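Local coordinates for DUF3218 domain-containing protein (Pseudomonas aeruginosa, PDB 2IGS) that is of unknown function but belongs to a family related to the lysozymes, so a role in cell-wall breakdown is conceivable though not demonstrated, at residues R25-G30 with R89-E94; L46-E51 with V150-N155; P50-G55 with P125-T130. All coordinates share one frame; numbering follows the deposited sequence.

Interaction 1: residues R25-G30 with R89-E94; sequences RQCNPG and RVCNVE
Cys27 and Cys91 form a disulfide that staples the last residue of helix 12-27 to the first turns of helix 87-113. SG meets SG at 2.0 Å, and the torsion about the sulfur pair, -81°, makes the bridge left-handed. Each sulfur lies anti to its own carbonyl carbon and leans toward the other helix; the covalent bond brings the Cys27 CB to within 3.7 Å of the Cys91 CB. Met83 packs against Cys91, and Leu96 of helix 87-113 lies on Cys27. One shell out, the helix carrying Cys91 widens into a pi-type turn, where Arg89 O accepts from Val93 N at 2.8 Å and from Glu94 N at 3.0 Å. The same turn is tied through its side chains: Arg89 NH1 bonds Glu94 OE1 at 3.0 Å, the oxygen nearly in the guanidinium plane but met from above the carboxylate plane, while Val93 CG1 sits over the centre of one guanidinium face. Asp172 and Arg82 extend this salt-bridge network. Beyond Cys27 the chain leaves the helix through an Asx turn, in which Gly30 N reaches Asn28 OD1 at 3.0 Å from above the amide plane.

Interaction 2: residues L46-E51 with V150-N155; sequences LRLHPE and VSYGVN
Leu48 and Tyr152 meet because each first torsion (chi1 -70° and -63°) sets CG beside the backbone N, anti to the carbonyl carbon; in Leu48 a chi2 of 169° then carries CD1 out, anti to CA, over one face of the phenol ring. The methyl lies 3.8 Å from the ring centroid, a CH-pi contact offset toward the rim, with Tyr152 CD2 the atom nearest to Leu48 CD1 at 3.4 Å. The leucine and the tyrosine run antiparallel, side by side. His49 and Tyr152 point toward each other, with His49 CD2 3.7 Å from Tyr152 OH, a van der Waals approach. The phenol hydroxyl is engaged elsewhere: it donates to Val127 O, which fixes the far end of the ring. His49 ND1 faces Glu51 OE2 through a long, weak hydrogen bond of 3.4 Å, with the carboxylate at the imidazole edge. A bound acetate, probably from the crystallisation liquor, lies about 4 Å from the Leu48 side chain. Leu210 of helix 203-216 and Pro129 also pack on Tyr152. The ring projects from an inverse gamma turn centred on Tyr152, at the tip of a tight beta hairpin whose strands pair through Val150 and Val154.

Interaction 3: residues P50-G55 with P125-T130; sequences PEFIPG and PNVYPT
Phe52 reaches across to Val127 and Tyr128 with only the far rim of its ring. From CB, a chi1 of -76° sets CG beside the backbone N and sends the ring toward 125-130, although the bond from CA to CB does not itself point there. CE1 is the first atom to arrive, 3.5 Å from Tyr128 CE1 and 3.9 Å from the Val127 CG1 methyl. CZ, at the tip, goes deepest: it lies 3.5 Å from Tyr128 CE1, 3.6 Å from Tyr128 CD1 and 3.6 Å from Val127 O, which sits at the ring edge near its plane. The Phe52 and Tyr128 rings are almost parallel, but slid so far apart that they barely overlap. Val127 CG1 also rests over one face of the neighbouring Tyr128 ring. Tyr128 OH hydrogen-bonds Asp62 OD2, while the backbone of Phe52 pairs with that of Asp62, so one residue steadies both aromatics. Tyr65 stacks on Phe52 as well. The contact between these two loops therefore rests on dispersion between ring rims and a methyl, probably helped by the polarised C-H edge of Phe52 facing the carbonyl oxygen of Val127.

Interactions 2 and 3 are neighbours, their centres 7 Å apart, and share Pro50 and Glu51; interaction 1 lies on the opposite side of the chain's centre. All three are partly buried, but interaction 1 lies farthest out, its centre about 20 Å from that of the chain against 10 and 14 Å. It is covalent and joins two helices. The others hold the end of helix 35-48 and the chain just after it against the hairpin at 150-155 and the loop at 125-130: interaction 2 sets a methyl on a ring face, interaction 3 ring rims against each other. Hairpin and loop are themselves tied, Asn126 ND2 probably donating to Ser151 O; on the other side, the Phe52 and His49 rings meet.

Interaction 1: residues R25-G30 with R89-E94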
loop_
_atom_site.group_PDB
_atom_site.type_symbol
_atom_site.label_atom_id
_atom_site.label_comp_id
_atom_site.label_asym_id
_atom_site.label_seq_id
_atom_site.Cartn_x
_atom_site.Cartn_y
_atom_site.Cartn_z
ATOM N N ARG F 25 -50.437 -26.278 9.455
ATOM C CA ARG F 25 -51.874 -26.068 9.374
ATOM C C ARG F 25 -52.614 -26.875 10.458
ATOM O O ARG F 25 -53.548 -26.364 11.073
ATOM C CB ARG F 25 -52.404 -26.359 7.967
ATOM C CG ARG F 25 -53.848 -25.914 7.785
ATOM C CD ARG F 25 -54.396 -26.165 6.394
ATOM N NE ARG F 25 -55.724 -26.763 6.506
ATOM C CZ ARG F 25 -56.833 -26.105 6.840
ATOM N NH1 ARG F 25 -56.803 -24.799 7.079
ATOM N NH2 ARG F 25 -57.978 -26.759 6.937
ATOM N N GLN F 26 -52.183 -28.119 10.687
ATOM C CA GLN F 26 -52.619 -28.903 11.845
ATOM C C GLN F 26 -52.425 -28.131 13.141
ATOM O O GLN F 26 -53.273 -28.152 14.020
ATOM C CB GLN F 26 -51.816 -30.196 11.972
ATOM C CG GLN F 26 -52.197 -31.294 11.038
ATOM C CD GLN F 26 -52.007 -32.664 11.670
ATOM O OE1 GLN F 26 -52.646 -32.989 12.685
ATOM N NE2 GLN F 26 -51.136 -33.475 11.078
ATOM N N CYS F 27 -51.280 -27.470 13.259
ATOM C CA CYS F 27 -50.950 -26.730 14.463
ATOM C C CYS F 27 -51.857 -25.527 14.650
ATOM O O CYS F 27 -52.580 -25.437 15.643
ATOM C CB CYS F 27 -49.491 -26.305 14.420
ATOM S SG CYS F 27 -48.381 -27.695 14.696
ATOM N N ASN F 28 -51.818 -24.615 13.683
ATOM C CA ASN F 28 -52.638 -23.413 13.709
ATOM C C ASN F 28 -52.925 -22.958 12.282
ATOM O O ASN F 28 -52.028 -22.438 11.606
ATOM C CB ASN F 28 -51.947 -22.293 14.509
ATOM C CG ASN F 28 -52.807 -21.037 14.639
ATOM O OD1 ASN F 28 -53.989 -21.043 14.303
ATOM N ND2 ASN F 28 -52.212 -19.956 15.126
ATOM N N PRO F 29 -54.170 -23.156 11.813
ATOM C CA PRO F 29 -54.516 -22.662 10.476
ATOM C C PRO F 29 -54.178 -21.175 10.287
ATOM O O PRO F 29 -53.940 -20.740 9.160
ATOM C CB PRO F 29 -56.026 -22.895 10.396
ATOM C CG PRO F 29 -56.279 -24.036 11.340
ATOM C CD PRO F 29 -55.302 -23.842 12.463
ATOM N N GLY F 30 -54.125 -20.421 11.385
ATOM C CA GLY F 30 -53.840 -18.981 11.345
ATOM C C GLY F 30 -52.374 -18.587 11.321
ATOM O O GLY F 30 -52.058 -17.396 11.224
ATOM N N ARG F 89 -46.351 -29.680 22.196
ATOM C CA ARG F 89 -44.879 -29.665 22.043
ATOM C C ARG F 89 -44.449 -29.661 20.586
ATOM O O ARG F 89 -43.588 -28.868 20.175
ATOM C CB ARG F 89 -44.240 -30.869 22.761
ATOM C CG ARG F 89 -42.778 -30.644 23.127
ATOM C CD ARG F 89 -42.083 -31.826 23.796
ATOM N NE ARG F 89 -40.748 -31.404 24.236
ATOM C CZ ARG F 89 -39.677 -31.277 23.440
ATOM N NH1 ARG F 89 -39.737 -31.569 22.136
ATOM N NH2 ARG F 89 -38.528 -30.854 23.952
ATOM N N VAL F 90 -45.041 -30.562 19.809
ATOM C CA VAL F 90 -44.741 -30.682 18.392
ATOM C C VAL F 90 -44.924 -29.312 17.734
ATOM O O VAL F 90 -44.053 -28.848 17.013
ATOM C CB VAL F 90 -45.604 -31.769 17.712
ATOM C CG1 VAL F 90 -45.518 -31.658 16.205
ATOM C CG2 VAL F 90 -45.198 -33.186 18.186
ATOM N N CYS F 91 -46.025 -28.644 18.048
ATOM C CA CYS F 91 -46.333 -27.354 17.439
ATOM C C CYS F 91 -45.512 -26.180 17.956
ATOM O O CYS F 91 -44.885 -25.469 17.172
ATOM C CB CYS F 91 -47.812 -27.059 17.593
ATOM S SG CYS F 91 -48.778 -28.229 16.633
ATOM N N ASN F 92 -45.520 -26.002 19.278
ATOM C CA ASN F 92 -44.972 -24.814 19.915
ATOM C C ASN F 92 -43.560 -24.958 20.468
ATOM O O ASN F 92 -42.967 -23.973 20.894
ATOM C CB ASN F 92 -45.929 -24.325 21.009
ATOM C CG ASN F 92 -47.350 -24.127 20.495
ATOM O OD1 ASN F 92 -47.566 -23.785 19.326
ATOM N ND2 ASN F 92 -48.329 -24.352 21.367
ATOM N N VAL F 93 -43.016 -26.169 20.469
ATOM C CA VAL F 93 -41.593 -26.342 20.821
ATOM C C VAL F 93 -40.729 -26.751 19.624
ATOM O O VAL F 93 -39.630 -26.235 19.439
ATOM C CB VAL F 93 -41.385 -27.296 22.035
ATOM C CG1 VAL F 93 -39.883 -27.481 22.352
ATOM C CG2 VAL F 93 -42.142 -26.764 23.264
ATOM N N GLU F 94 -41.253 -27.636 18.786
ATOM C CA GLU F 94 -40.481 -28.220 17.696
ATOM C C GLU F 94 -40.649 -27.556 16.324
ATOM O O GLU F 94 -39.663 -27.133 15.700
ATOM C CB GLU F 94 -40.752 -29.724 17.621
ATOM C CG GLU F 94 -40.561 -30.435 18.979
ATOM C CD GLU F 94 -41.043 -31.875 18.982
ATOM O OE1 GLU F 94 -41.646 -32.309 19.982
ATOM O OE2 GLU F 94 -40.826 -32.591 17.985
#

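Interaction 2: residues L46-E51 with V150-N155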
loop_
_atom_site.group_PDB
_atom_site.type_symbol
_atom_site.label_atom_id
_atom_site.label_comp_id
_atom_site.label_asym_id
_atom_site.label_seq_id
_atom_site.Cartn_x
_atom_site.Cartn_y
_atom_site.Cartn_z
ATOM N N LEU F 46 -28.371 -28.919 -1.570
ATOM C CA LEU F 46 -28.347 -29.298 -2.956
ATOM C C LEU F 46 -27.749 -28.190 -3.820
ATOM O O LEU F 46 -27.052 -28.483 -4.788
ATOM C CB LEU F 46 -29.725 -29.701 -3.464
ATOM C CG LEU F 46 -29.764 -30.235 -4.903
ATOM C CD1 LEU F 46 -29.024 -31.569 -4.963
ATOM C CD2 LEU F 46 -31.224 -30.378 -5.350
ATOM N N ARG F 47 -28.013 -26.935 -3.467
ATOM C CA ARG F 47 -27.444 -25.831 -4.218
ATOM C C ARG F 47 -25.924 -25.751 -4.025
ATOM O O ARG F 47 -25.209 -25.356 -4.932
ATOM C CB ARG F 47 -28.196 -24.519 -3.957
ATOM C CG ARG F 47 -29.323 -24.334 -4.981
ATOM C CD ARG F 47 -30.166 -23.080 -4.824
ATOM N NE ARG F 47 -31.520 -23.373 -4.339
ATOM C CZ ARG F 47 -32.598 -22.652 -4.635
ATOM N NH1 ARG F 47 -32.494 -21.590 -5.441
ATOM N NH2 ARG F 47 -33.784 -22.992 -4.137
ATOM N N LEU F 48 -25.440 -26.195 -2.865
ATOM C CA LEU F 48 -23.993 -26.356 -2.626
ATOM C C LEU F 48 -23.354 -27.554 -3.341
ATOM O O LEU F 48 -22.204 -27.489 -3.765
ATOM C CB LEU F 48 -23.682 -26.399 -1.129
ATOM C CG LEU F 48 -23.849 -25.092 -0.331
ATOM C CD1 LEU F 48 -23.755 -25.443 1.158
ATOM C CD2 LEU F 48 -22.811 -23.996 -0.720
ATOM N N HIS F 49 -24.106 -28.633 -3.496
ATOM C CA HIS F 49 -23.596 -29.863 -4.106
ATOM C C HIS F 49 -24.551 -30.382 -5.186
ATOM O O HIS F 49 -25.218 -31.399 -4.979
ATOM C CB HIS F 49 -23.353 -30.935 -3.032
ATOM C CG HIS F 49 -22.236 -30.590 -2.096
ATOM N ND1 HIS F 49 -20.919 -30.825 -2.407
ATOM C CD2 HIS F 49 -22.234 -29.964 -0.895
ATOM C CE1 HIS F 49 -20.146 -30.379 -1.428
ATOM N NE2 HIS F 49 -20.923 -29.860 -0.492
ATOM N N PRO F 50 -24.624 -29.679 -6.340
ATOM C CA PRO F 50 -25.454 -30.161 -7.443
ATOM C C PRO F 50 -25.034 -31.545 -7.958
ATOM O O PRO F 50 -25.816 -32.182 -8.647
ATOM C CB PRO F 50 -25.250 -29.091 -8.527
ATOM C CG PRO F 50 -23.970 -28.381 -8.139
ATOM C CD PRO F 50 -23.945 -28.407 -6.677
ATOM N N GLU F 51 -23.827 -32.010 -7.622
ATOM C CA GLU F 51 -23.394 -33.361 -8.015
ATOM C C GLU F 51 -24.076 -34.457 -7.202
ATOM O O GLU F 51 -23.848 -35.643 -7.473
ATOM C CB GLU F 51 -21.881 -33.579 -7.880
ATOM C CG GLU F 51 -21.068 -32.375 -7.564
ATOM C CD GLU F 51 -21.165 -31.942 -6.114
ATOM O OE1 GLU F 51 -21.506 -30.763 -5.912
ATOM O OE2 GLU F 51 -20.900 -32.750 -5.196
ATOM N N VAL F 150 -19.328 -28.638 12.639
ATOM C CA VAL F 150 -20.588 -29.266 12.302
ATOM C C VAL F 150 -21.196 -28.623 11.060
ATOM O O VAL F 150 -21.153 -27.393 10.896
ATOM C CB VAL F 150 -21.540 -29.188 13.558
ATOM C CG1 VAL F 150 -22.969 -29.528 13.224
ATOM C CG2 VAL F 150 -21.018 -30.077 14.658
ATOM N N SER F 151 -21.742 -29.442 10.170
ATOM C CA SER F 151 -22.406 -28.942 8.966
ATOM C C SER F 151 -21.476 -28.056 8.125
ATOM O O SER F 151 -20.262 -28.256 8.083
ATOM C CB SER F 151 -23.685 -28.163 9.343
ATOM O OG SER F 151 -24.481 -27.886 8.208
ATOM N N TYR F 152 -22.054 -27.075 7.447
ATOM C CA TYR F 152 -21.308 -26.278 6.481
ATOM C C TYR F 152 -20.613 -25.075 7.124
ATOM O O TYR F 152 -20.869 -23.913 6.779
ATOM C CB TYR F 152 -22.224 -25.869 5.332
ATOM C CG TYR F 152 -22.774 -27.048 4.528
ATOM C CD1 TYR F 152 -21.937 -28.094 4.119
ATOM C CD2 TYR F 152 -24.118 -27.090 4.133
ATOM C CE1 TYR F 152 -22.417 -29.137 3.376
ATOM C CE2 TYR F 152 -24.600 -28.141 3.376
ATOM C CZ TYR F 152 -23.749 -29.165 3.013
ATOM O OH TYR F 152 -24.221 -30.210 2.242
ATOM N N GLY F 153 -19.725 -25.360 8.068
ATOM C CA GLY F 153 -19.021 -24.295 8.782
ATOM C C GLY F 153 -19.476 -23.886 10.172
ATOM O O GLY F 153 -18.959 -22.881 10.703
ATOM N N VAL F 154 -20.402 -24.637 10.792
ATOM C CA VAL F 154 -20.746 -24.374 12.219
ATOM C C VAL F 154 -19.630 -24.836 13.175
ATOM O O VAL F 154 -19.588 -25.976 13.631
ATOM C CB VAL F 154 -22.144 -24.926 12.664
ATOM C CG1 VAL F 154 -22.527 -24.386 14.068
ATOM C CG2 VAL F 154 -23.195 -24.563 11.668
ATOM N N ASN F 155 -18.752 -23.906 13.501
ATOM C CA ASN F 155 -17.590 -24.169 14.320
ATOM C C ASN F 155 -17.917 -24.001 15.795
ATOM O O ASN F 155 -17.873 -22.890 16.350
ATOM C CB ASN F 155 -16.451 -23.232 13.902
ATOM C CG ASN F 155 -15.076 -23.740 14.352
ATOM O OD1 ASN F 155 -14.924 -24.311 15.440
ATOM N ND2 ASN F 155 -14.074 -23.534 13.513
#

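Interaction 3: residues P50-G55 with P125-T130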
loop_
_atom_site.group_PDB
_atom_site.type_symbol
_atom_site.label_atom_id
_atom_site.label_comp_id
_atom_site.label_asym_id
_atom_site.label_seq_id
_atom_site.Cartn_x
_atom_site.Cartn_y
_atom_site.Cartn_z
ATOM N N PRO F 50 -24.624 -29.679 -6.340
ATOM C CA PRO F 50 -25.454 -30.161 -7.443
ATOM C C PRO F 50 -25.034 -31.545 -7.958
ATOM O O PRO F 50 -25.816 -32.182 -8.647
ATOM C CB PRO F 50 -25.250 -29.091 -8.527
ATOM C CG PRO F 50 -23.970 -28.381 -8.139
ATOM C CD PRO F 50 -23.945 -28.407 -6.677
ATOM N N GLU F 51 -23.827 -32.010 -7.622
ATOM C CA GLU F 51 -23.394 -33.361 -8.015
ATOM C C GLU F 51 -24.076 -34.457 -7.202
ATOM O O GLU F 51 -23.848 -35.643 -7.473
ATOM C CB GLU F 51 -21.881 -33.579 -7.880
ATOM C CG GLU F 51 -21.068 -32.375 -7.564
ATOM C CD GLU F 51 -21.165 -31.942 -6.114
ATOM O OE1 GLU F 51 -21.506 -30.763 -5.912
ATOM O OE2 GLU F 51 -20.900 -32.750 -5.196
ATOM N N PHE F 52 -24.879 -34.076 -6.201
ATOM C CA PHE F 52 -25.713 -35.057 -5.487
ATOM C C PHE F 52 -26.680 -35.758 -6.459
ATOM O O PHE F 52 -27.016 -36.931 -6.278
ATOM C CB PHE F 52 -26.509 -34.422 -4.342
ATOM C CG PHE F 52 -25.690 -34.112 -3.111
ATOM C CD1 PHE F 52 -24.405 -34.632 -2.949
ATOM C CD2 PHE F 52 -26.215 -33.289 -2.114
ATOM C CE1 PHE F 52 -23.637 -34.330 -1.802
ATOM C CE2 PHE F 52 -25.476 -32.996 -0.959
ATOM C CZ PHE F 52 -24.171 -33.517 -0.816
ATOM N N ILE F 53 -27.108 -35.012 -7.481
ATOM C CA ILE F 53 -27.879 -35.555 -8.598
ATOM C C ILE F 53 -27.060 -35.272 -9.864
ATOM O O ILE F 53 -27.267 -34.248 -10.514
ATOM C CB ILE F 53 -29.293 -34.908 -8.687
ATOM C CG1 ILE F 53 -30.040 -35.014 -7.355
ATOM C CG2 ILE F 53 -30.114 -35.508 -9.809
ATOM C CD1 ILE F 53 -30.269 -36.432 -6.854
ATOM N N PRO F 54 -26.096 -36.156 -10.194
ATOM C CA PRO F 54 -25.201 -35.898 -11.334
ATOM C C PRO F 54 -25.902 -35.891 -12.700
ATOM O O PRO F 54 -26.503 -36.885 -13.100
ATOM C CB PRO F 54 -24.179 -37.040 -11.255
ATOM C CG PRO F 54 -24.817 -38.088 -10.437
ATOM C CD PRO F 54 -25.781 -37.425 -9.513
ATOM N N GLY F 55 -25.811 -34.761 -13.397
ATOM C CA GLY F 55 -26.402 -34.592 -14.730
ATOM C C GLY F 55 -27.919 -34.559 -14.701
ATOM O O GLY F 55 -28.572 -34.857 -15.701
ATOM N N PRO F 125 -14.508 -28.949 5.314
ATOM C CA PRO F 125 -14.297 -30.211 4.609
ATOM C C PRO F 125 -15.554 -31.096 4.615
ATOM O O PRO F 125 -15.533 -32.227 4.135
ATOM C CB PRO F 125 -13.165 -30.866 5.400
ATOM C CG PRO F 125 -13.017 -30.076 6.673
ATOM C CD PRO F 125 -14.078 -29.031 6.714
ATOM N N ASN F 126 -16.631 -30.562 5.167
ATOM C CA ASN F 126 -17.906 -31.277 5.323
ATOM C C ASN F 126 -18.748 -31.151 4.067
ATOM O O ASN F 126 -19.050 -30.038 3.650
ATOM C CB ASN F 126 -18.662 -30.695 6.515
ATOM C CG ASN F 126 -18.080 -31.128 7.844
ATOM O OD1 ASN F 126 -17.293 -32.073 7.917
ATOM N ND2 ASN F 126 -18.489 -30.456 8.909
ATOM N N VAL F 127 -19.088 -32.292 3.464
ATOM C CA VAL F 127 -19.872 -32.371 2.228
ATOM C C VAL F 127 -21.399 -32.398 2.506
ATOM O O VAL F 127 -22.200 -31.851 1.727
ATOM C CB VAL F 127 -19.454 -33.626 1.374
ATOM C CG1 VAL F 127 -20.319 -33.769 0.161
ATOM C CG2 VAL F 127 -17.996 -33.552 0.935
ATOM N N TYR F 128 -21.795 -33.033 3.611
ATOM C CA TYR F 128 -23.212 -33.201 3.995
ATOM C C TYR F 128 -23.658 -32.245 5.100
ATOM O O TYR F 128 -22.846 -31.869 5.948
ATOM C CB TYR F 128 -23.462 -34.661 4.376
ATOM C CG TYR F 128 -23.120 -35.553 3.210
ATOM C CD1 TYR F 128 -23.963 -35.629 2.106
ATOM C CD2 TYR F 128 -21.923 -36.245 3.176
ATOM C CE1 TYR F 128 -23.641 -36.404 1.019
ATOM C CE2 TYR F 128 -21.575 -37.028 2.082
ATOM C CZ TYR F 128 -22.442 -37.088 0.999
ATOM O OH TYR F 128 -22.122 -37.873 -0.081
ATOM N N PRO F 129 -24.950 -31.843 5.110
ATOM C CA PRO F 129 -25.326 -30.822 6.093
ATOM C C PRO F 129 -25.267 -31.342 7.518
ATOM O O PRO F 129 -25.094 -30.568 8.449
ATOM C CB PRO F 129 -26.766 -30.455 5.690
ATOM C CG PRO F 129 -27.274 -31.651 4.977
ATOM C CD PRO F 129 -26.092 -32.239 4.271
ATOM N N THR F 130 -25.399 -32.656 7.674
ATOM C CA THR F 130 -25.382 -33.301 8.968
ATOM C C THR F 130 -23.984 -33.756 9.392
ATOM O O THR F 130 -23.836 -34.450 10.398
ATOM C CB THR F 130 -26.277 -34.539 8.955
ATOM O OG1 THR F 130 -25.910 -35.353 7.837
ATOM C CG2 THR F 130 -27.752 -34.136 8.826
#